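Local coordinates for protein putative Scyalone Dehydratase (Novosphingobium aromaticivorans DSM 12444, PDB 3EF8) that is of unknown function but, as a SnoaL-like member of the NTF2 superfamily, may act as a lyase resembling scytalone dehydratase, at residues Arg15-Tyr20 / Val89-Leu94. Sequence-based numbering, arbitrary orientation.
Sequences RMMFDY and VRSVVL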
ATOM      1  N   ARG A  15       1.727  10.169  -8.205  1.00  8.32           N
ATOM      2  CA  ARG A  15       0.601  10.125  -9.132  1.00  7.49           C
ATOM      3  C   ARG A  15       0.964   9.444 -10.454  1.00  9.23           C
ATOM      4  O   ARG A  15       0.182   8.641 -10.999  1.00  8.39           O
ATOM      5  CB  ARG A  15       0.042  11.547  -9.373  1.00  9.27           C
ATOM      6  CG  ARG A  15      -1.062  11.652 -10.382  1.00  9.27           C
ATOM      7  CD  ARG A  15      -2.197  10.667 -10.092  1.00 11.20           C
ATOM      8  NE  ARG A  15      -3.327  10.860 -10.991  1.00 11.41           N
ATOM      9  CZ  ARG A  15      -4.284  11.770 -10.822  1.00 13.02           C
ATOM     10  NH1 ARG A  15      -4.305  12.588  -9.777  1.00 15.06           N
ATOM     11  NH2 ARG A  15      -5.234  11.843 -11.741  1.00 18.00           N
HETATM   12  N   MSE A  16       2.129   9.777 -10.990  1.00  8.52           N
HETATM   13  CA  MSE A  16       2.546   9.187 -12.274  1.00  7.19           C
HETATM   14  C   MSE A  16       2.717   7.698 -12.110  1.00  9.86           C
HETATM   15  O   MSE A  16       2.286   6.907 -12.974  1.00  9.24           O
HETATM   16  CB  MSE A  16       3.820   9.877 -12.776  1.00 10.74           C
HETATM   17  CG  MSE A  16       4.294   9.422 -14.101  1.00 13.44           C
HETATM   18 SE   MSE A  16       5.283   7.749 -14.106  0.75  7.27          SE
HETATM   19  CE  MSE A  16       7.020   8.493 -13.466  1.00 10.18           C
HETATM   20  N   MSE A  17       3.322   7.284 -10.999  1.00  8.03           N
HETATM   21  CA  MSE A  17       3.553   5.865 -10.747  1.00  9.78           C
HETATM   22  C   MSE A  17       2.220   5.112 -10.633  1.00  7.99           C
HETATM   23  O   MSE A  17       2.109   3.962 -11.080  1.00  7.76           O
HETATM   24  CB  MSE A  17       4.402   5.653  -9.509  1.00  9.25           C
HETATM   25  CG  MSE A  17       5.823   6.292  -9.658  1.00  9.46           C
HETATM   26 SE   MSE A  17       6.831   6.250  -8.055  0.75  6.91          SE
HETATM   27  CE  MSE A  17       7.152   4.338  -7.809  1.00 11.01           C
ATOM     28  N   PHE A  18       1.243   5.767 -10.035  1.00  7.57           N
ATOM     29  CA  PHE A  18      -0.080   5.182  -9.877  1.00  6.56           C
ATOM     30  C   PHE A  18      -0.812   5.164 -11.178  1.00  6.44           C
ATOM     31  O   PHE A  18      -1.522   4.193 -11.515  1.00  8.20           O
ATOM     32  CB  PHE A  18      -0.897   5.914  -8.827  1.00  5.73           C
ATOM     33  CG  PHE A  18      -0.263   5.938  -7.454  1.00  6.43           C
ATOM     34  CD1 PHE A  18       0.612   4.932  -7.040  1.00  6.66           C
ATOM     35  CD2 PHE A  18      -0.557   6.960  -6.568  1.00  6.03           C
ATOM     36  CE1 PHE A  18       1.208   4.963  -5.754  1.00  7.34           C
ATOM     37  CE2 PHE A  18      -0.001   6.994  -5.305  1.00  7.25           C
ATOM     38  CZ  PHE A  18       0.896   6.017  -4.899  1.00  8.06           C
ATOM     39  N   ASP A  19      -0.680   6.218 -11.962  1.00  7.96           N
ATOM     40  CA  ASP A  19      -1.278   6.216 -13.295  1.00  7.99           C
ATOM     41  C   ASP A  19      -0.707   5.095 -14.125  1.00  8.70           C
ATOM     42  O   ASP A  19      -1.403   4.404 -14.885  1.00  9.18           O
ATOM     43  CB  ASP A  19      -0.981   7.529 -14.031  1.00 10.65           C
ATOM     44  CG  ASP A  19      -1.785   8.710 -13.508  1.00 14.65           C
ATOM     45  OD1 ASP A  19      -2.824   8.561 -12.812  1.00 12.98           O
ATOM     46  OD2 ASP A  19      -1.375   9.863 -13.824  1.00 14.89           O
ATOM     47  N   TYR A  20       0.596   4.861 -13.999  1.00  8.89           N
ATOM     48  CA  TYR A  20       1.236   3.742 -14.690  1.00  8.24           C
ATOM     49  C   TYR A  20       0.612   2.387 -14.344  1.00  7.96           C
ATOM     50  O   TYR A  20       0.199   1.616 -15.204  1.00  9.02           O
ATOM     51  CB  TYR A  20       2.771   3.705 -14.437  1.00  8.84           C
ATOM     52  CG  TYR A  20       3.480   2.495 -14.994  1.00 11.36           C
ATOM     53  CD1 TYR A  20       3.508   1.323 -14.289  1.00 12.53           C
ATOM     54  CD2 TYR A  20       4.105   2.528 -16.227  1.00 18.36           C
ATOM     55  CE1 TYR A  20       4.144   0.165 -14.772  1.00 19.10           C
ATOM     56  CE2 TYR A  20       4.744   1.368 -16.715  1.00 19.41           C
ATOM     57  CZ  TYR A  20       4.745   0.218 -15.968  1.00 23.92           C
ATOM     58  OH  TYR A  20       5.342  -0.961 -16.423  1.00 31.86           O
ATOM     59  N   VAL A  89      13.937   6.905  -7.095  1.00  8.16           N
ATOM     60  CA  VAL A  89      12.824   6.388  -6.297  1.00  8.69           C
ATOM     61  C   VAL A  89      13.014   4.910  -5.988  1.00  8.28           C
ATOM     62  O   VAL A  89      13.427   4.115  -6.844  1.00  8.34           O
ATOM     63  CB  VAL A  89      11.521   6.518  -7.085  1.00  8.56           C
ATOM     64  CG1 VAL A  89      10.249   6.228  -6.197  1.00  8.93           C
ATOM     65  CG2 VAL A  89      11.416   7.953  -7.701  1.00  8.67           C
ATOM     66  N   ARG A  90      12.715   4.522  -4.765  1.00  7.70           N
ATOM     67  CA  ARG A  90      12.680   3.123  -4.356  1.00  7.37           C
ATOM     68  C   ARG A  90      11.285   2.855  -3.868  1.00  8.29           C
ATOM     69  O   ARG A  90      10.693   3.662  -3.140  1.00  9.15           O
ATOM     70  CB  ARG A  90      13.652   2.819  -3.221  1.00  6.94           C
ATOM     71  CG  ARG A  90      13.698   1.350  -2.819  1.00  9.34           C
ATOM     72  CD  ARG A  90      14.528   1.142  -1.561  1.00 10.99           C
ATOM     73  NE  ARG A  90      13.835   1.656  -0.398  1.00 10.38           N
ATOM     74  CZ  ARG A  90      14.426   2.212   0.635  1.00 12.37           C
ATOM     75  NH1 ARG A  90      15.737   2.402   0.650  1.00 13.64           N
ATOM     76  NH2 ARG A  90      13.693   2.578   1.653  1.00 12.96           N
ATOM     77  N   SER A  91      10.693   1.744  -4.299  1.00  7.05           N
ATOM     78  CA  SER A  91       9.340   1.408  -3.861  1.00  6.78           C
ATOM     79  C   SER A  91       9.117  -0.091  -3.858  1.00  7.02           C
ATOM     80  O   SER A  91       9.957  -0.865  -4.316  1.00  7.37           O
ATOM     81  CB  SER A  91       8.288   2.048  -4.738  1.00  7.68           C
ATOM     82  OG  SER A  91       8.369   1.567  -6.084  1.00  7.94           O
ATOM     83  N   VAL A  92       8.028  -0.475  -3.230  1.00  5.57           N
ATOM     84  CA  VAL A  92       7.604  -1.873  -3.129  1.00  7.22           C
ATOM     85  C   VAL A  92       6.374  -2.099  -3.976  1.00  6.21           C
ATOM     86  O   VAL A  92       5.521  -1.217  -4.122  1.00  5.87           O
ATOM     87  CB  VAL A  92       7.336  -2.263  -1.659  1.00  7.65           C
ATOM     88  CG1 VAL A  92       6.716  -3.666  -1.539  1.00  6.92           C
ATOM     89  CG2 VAL A  92       8.621  -2.194  -0.852  1.00  8.05           C
ATOM     90  N   VAL A  93       6.323  -3.272  -4.615  1.00  6.72           N
ATOM     91  CA  VAL A  93       5.184  -3.669  -5.434  1.00  7.75           C
ATOM     92  C   VAL A  93       4.694  -5.048  -5.076  1.00  6.77           C
ATOM     93  O   VAL A  93       5.470  -5.951  -4.801  1.00  7.36           O
ATOM     94  CB  VAL A  93       5.489  -3.537  -6.968  1.00  7.29           C
ATOM     95  CG1 VAL A  93       6.592  -4.483  -7.399  1.00 10.38           C
ATOM     96  CG2 VAL A  93       4.242  -3.763  -7.775  1.00  9.89           C
ATOM     97  N   LEU A  94       3.373  -5.167  -5.033  1.00  6.33           N
ATOM     98  CA  LEU A  94       2.648  -6.429  -4.985  1.00  6.75           C
ATOM     99  C   LEU A  94       1.847  -6.480  -6.298  1.00  6.67           C
ATOM    100  O   LEU A  94       1.021  -5.622  -6.567  1.00  7.51           O
ATOM    101  CB  LEU A  94       1.704  -6.502  -3.802  1.00  7.00           C
ATOM    102  CG  LEU A  94       0.843  -7.743  -3.685  1.00 10.81           C
ATOM    103  CD1 LEU A  94       1.697  -8.976  -3.408  1.00 15.56           C
ATOM    104  CD2 LEU A  94      -0.182  -7.505  -2.543  1.00 11.39           C
TER
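Asp19 OD1 is gripped twice on the flank of the helix segment, while Met17 of the same segment meets Val89 and Ser91 in the interior: a clear example of an amphipathic helix dividing its chemistry between two faces. Arg15 NE, one turn earlier, donates to Asp19 OD1 at 3.0 Å with an angle of 150° at the hydrogen. Asp19 meets the guanidinium at its edge, OD1 nearly in the guanidinium plane, while Arg15 NE approaches the syn side of OD1 tilted somewhat out of the carboxylate plane. Arg90 of the second subunit forms a salt bridge to the same oxygen, so the helix's charged face belongs to the subunit interface.

The inward face relies on one long side chain. Met17, a selenomethionine, leaves the helix toward the strand, runs extended through chi2 (172°) and bends at chi3 (67°). SE and Val89 CG1 approach tip to tip at 3.9 Å, and CE, carried on by the bend, reaches Ser91, 3.5 Å from OG and 4.0 Å from CB, while still grazing the same Val89 methyl. With the closest alpha carbons, those of Met17 and Ser91, 10.0 Å apart, the side chain spans about half of the gap.

Val89 and Ser91 both point toward the helix, whereas Arg90 between them points away and pairs with Asp19 of the third subunit. Met17 also packs on Phe125 of strand 122-136. Helix 3-25 thus lies against the curved mixed sheet, as in the alpha+beta cone of NTF2-like proteins.

All three touching residues are buried, and the two segments together bury 109 Å². Salt bridges hold Asp19 within the helix and, through Arg90, join neighbouring subunits, leaving the inward contact to dispersion, perhaps with a faint electrostatic attraction between the selenium-bound methyl and Ser91 OG.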